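Long-range contact in protein (tenascin) (Gallus gallus, PDB 1QR4), which probably serves in cell adhesion within the extracellular matrix, through fibronectin type III domains that include a putative heparin-binding site: residues Y37-V42 against I73-E78. Numbering follows the deposited sequence.
Sequences YRLTYV and ISLVAE
Ser-74 and Thr-40 hold each other through two backbone hydrogen bonds, Thr-40 N to Ser-74 O and Ser-74 N to Thr-40 O, both 3.0 Å and nearly straight. On the same pair, Ser-74 OG gives a weak bond to Thr-40 OG1 at 2.9 Å; each hydroxyl stands between its own backbone N and carbonyl carbon (chi1 57° and 54°), which brings the two tips together. Arg-38 and Val-76 form the second hydrogen-bonded pair, more bent, with Val-76 N 3.1 Å from Arg-38 O. The segments run antiparallel, and these are the two central strands of the four-stranded sheet 48-53, 36-42, 70-78, 87-92 of a fibronectin type III sandwich. On the face turned to strand 22-28, Leu-75 CD1 lies 4.0 Å from Tyr-37 CB and reaches Leu-39 CB as well, while Leu-39 CD1 touches Ile-73 CG2. Trp-27 and Leu-25 pack against this apolar row. On the other face Arg-38, part of the putative heparin site, lays its aliphatic CB, CG and CD against OE2 of Glu-78. Arg-38 NE is 4.5 Å from Glu-78 OE2, too far for a salt bridge, and the planes of guanidinium and carboxylate are 59° apart; NH1 of Arg-38 instead pairs with Glu-50 on strand 48-53.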
loop_
_atom_site.group_PDB
_atom_site.type_symbol
_atom_site.label_atom_id
_atom_site.label_comp_id
_atom_site.label_asym_id
_atom_site.label_seq_id
_atom_site.Cartn_x
_atom_site.Cartn_y
_atom_site.Cartn_z
ATOM N N TYR A 37 -2.309 24.975 -10.152
ATOM C CA TYR A 37 -1.701 23.777 -10.699
ATOM C C TYR A 37 -2.812 22.822 -11.086
ATOM O O TYR A 37 -3.904 22.887 -10.543
ATOM C CB TYR A 37 -0.864 23.070 -9.636
ATOM C CG TYR A 37 0.379 23.782 -9.161
ATOM C CD1 TYR A 37 1.594 23.606 -9.814
ATOM C CD2 TYR A 37 0.373 24.514 -7.979
ATOM C CE1 TYR A 37 2.777 24.138 -9.290
ATOM C CE2 TYR A 37 1.548 25.041 -7.451
ATOM C CZ TYR A 37 2.745 24.846 -8.110
ATOM O OH TYR A 37 3.913 25.346 -7.576
ATOM N N ARG A 38 -2.534 21.942 -12.034
ATOM C CA ARG A 38 -3.501 20.945 -12.435
ATOM C C ARG A 38 -2.740 19.640 -12.375
ATOM O O ARG A 38 -1.661 19.511 -12.941
ATOM C CB ARG A 38 -4.015 21.198 -13.841
ATOM C CG ARG A 38 -5.016 20.165 -14.299
ATOM C CD ARG A 38 -5.309 20.335 -15.761
ATOM N NE ARG A 38 -5.424 19.044 -16.430
ATOM C CZ ARG A 38 -6.180 18.814 -17.500
ATOM N NH1 ARG A 38 -6.905 19.793 -18.038
ATOM N NH2 ARG A 38 -6.226 17.593 -18.021
ATOM N N LEU A 39 -3.269 18.698 -11.610
ATOM C CA LEU A 39 -2.638 17.400 -11.442
ATOM C C LEU A 39 -3.511 16.381 -12.109
ATOM O O LEU A 39 -4.707 16.326 -11.840
ATOM C CB LEU A 39 -2.536 17.066 -9.956
ATOM C CG LEU A 39 -2.051 15.687 -9.537
ATOM C CD1 LEU A 39 -0.609 15.559 -9.877
ATOM C CD2 LEU A 39 -2.242 15.497 -8.047
ATOM N N THR A 40 -2.941 15.642 -13.049
ATOM C CA THR A 40 -3.680 14.582 -13.723
ATOM C C THR A 40 -2.890 13.315 -13.470
ATOM O O THR A 40 -1.677 13.356 -13.277
ATOM C CB THR A 40 -3.823 14.813 -15.247
ATOM O OG1 THR A 40 -2.531 15.021 -15.823
ATOM C CG2 THR A 40 -4.696 16.027 -15.544
ATOM N N TYR A 41 -3.592 12.203 -13.383
ATOM C CA TYR A 41 -2.954 10.920 -13.156
ATOM C C TYR A 41 -3.857 9.895 -13.793
ATOM O O TYR A 41 -5.073 9.939 -13.611
ATOM C CB TYR A 41 -2.791 10.629 -11.657
ATOM C CG TYR A 41 -4.077 10.600 -10.845
ATOM C CD1 TYR A 41 -4.579 11.760 -10.258
ATOM C CD2 TYR A 41 -4.759 9.401 -10.620
ATOM C CE1 TYR A 41 -5.720 11.729 -9.464
ATOM C CE2 TYR A 41 -5.903 9.354 -9.827
ATOM C CZ TYR A 41 -6.379 10.524 -9.249
ATOM O OH TYR A 41 -7.513 10.496 -8.461
ATOM N N VAL A 42 -3.277 8.997 -14.578
ATOM C CA VAL A 42 -4.094 7.994 -15.233
ATOM C C VAL A 42 -3.707 6.612 -14.752
ATOM O O VAL A 42 -2.560 6.378 -14.385
ATOM C CB VAL A 42 -4.019 8.114 -16.800
ATOM C CG1 VAL A 42 -3.790 9.558 -17.211
ATOM C CG2 VAL A 42 -2.950 7.227 -17.380
ATOM N N ILE A 73 1.783 10.093 -13.258
ATOM C CA ILE A 73 1.378 11.357 -12.662
ATOM C C ILE A 73 2.059 12.520 -13.359
ATOM O O ILE A 73 3.270 12.506 -13.564
ATOM C CB ILE A 73 1.719 11.412 -11.138
ATOM C CG1 ILE A 73 1.050 10.248 -10.403
ATOM C CG2 ILE A 73 1.199 12.719 -10.520
ATOM C CD1 ILE A 73 1.605 9.968 -9.018
ATOM N N SER A 74 1.266 13.520 -13.726
ATOM C CA SER A 74 1.782 14.724 -14.364
ATOM C C SER A 74 1.176 15.998 -13.782
ATOM O O SER A 74 -0.033 16.124 -13.588
ATOM C CB SER A 74 1.604 14.686 -15.889
ATOM O OG SER A 74 0.251 14.500 -16.254
ATOM N N LEU A 75 2.058 16.940 -13.501
ATOM C CA LEU A 75 1.683 18.218 -12.937
ATOM C C LEU A 75 2.027 19.309 -13.934
ATOM O O LEU A 75 3.045 19.239 -14.624
ATOM C CB LEU A 75 2.460 18.450 -11.647
ATOM C CG LEU A 75 2.042 19.672 -10.860
ATOM C CD1 LEU A 75 0.639 19.484 -10.333
ATOM C CD2 LEU A 75 3.004 19.853 -9.748
ATOM N N VAL A 76 1.197 20.341 -13.964
ATOM C CA VAL A 76 1.382 21.454 -14.871
ATOM C C VAL A 76 0.891 22.753 -14.242
ATOM O O VAL A 76 -0.113 22.769 -13.532
ATOM C CB VAL A 76 0.616 21.203 -16.192
ATOM C CG1 VAL A 76 -0.819 20.832 -15.909
ATOM C CG2 VAL A 76 0.660 22.429 -17.072
ATOM N N ALA A 77 1.621 23.840 -14.490
ATOM C CA ALA A 77 1.247 25.152 -13.982
ATOM C C ALA A 77 0.368 25.885 -15.018
ATOM O O ALA A 77 0.780 26.091 -16.157
ATOM C CB ALA A 77 2.510 25.970 -13.647
ATOM N N GLU A 78 -0.872 26.181 -14.641
ATOM C CA GLU A 78 -1.803 26.886 -15.511
ATOM C C GLU A 78 -1.614 28.369 -15.224
ATOM O O GLU A 78 -1.970 28.850 -14.144
ATOM C CB GLU A 78 -3.250 26.469 -15.225
ATOM C CG GLU A 78 -3.553 24.987 -15.486
ATOM C CD GLU A 78 -5.045 24.624 -15.347
ATOM O OE1 GLU A 78 -5.867 25.496 -14.987
ATOM O OE2 GLU A 78 -5.408 23.456 -15.612
#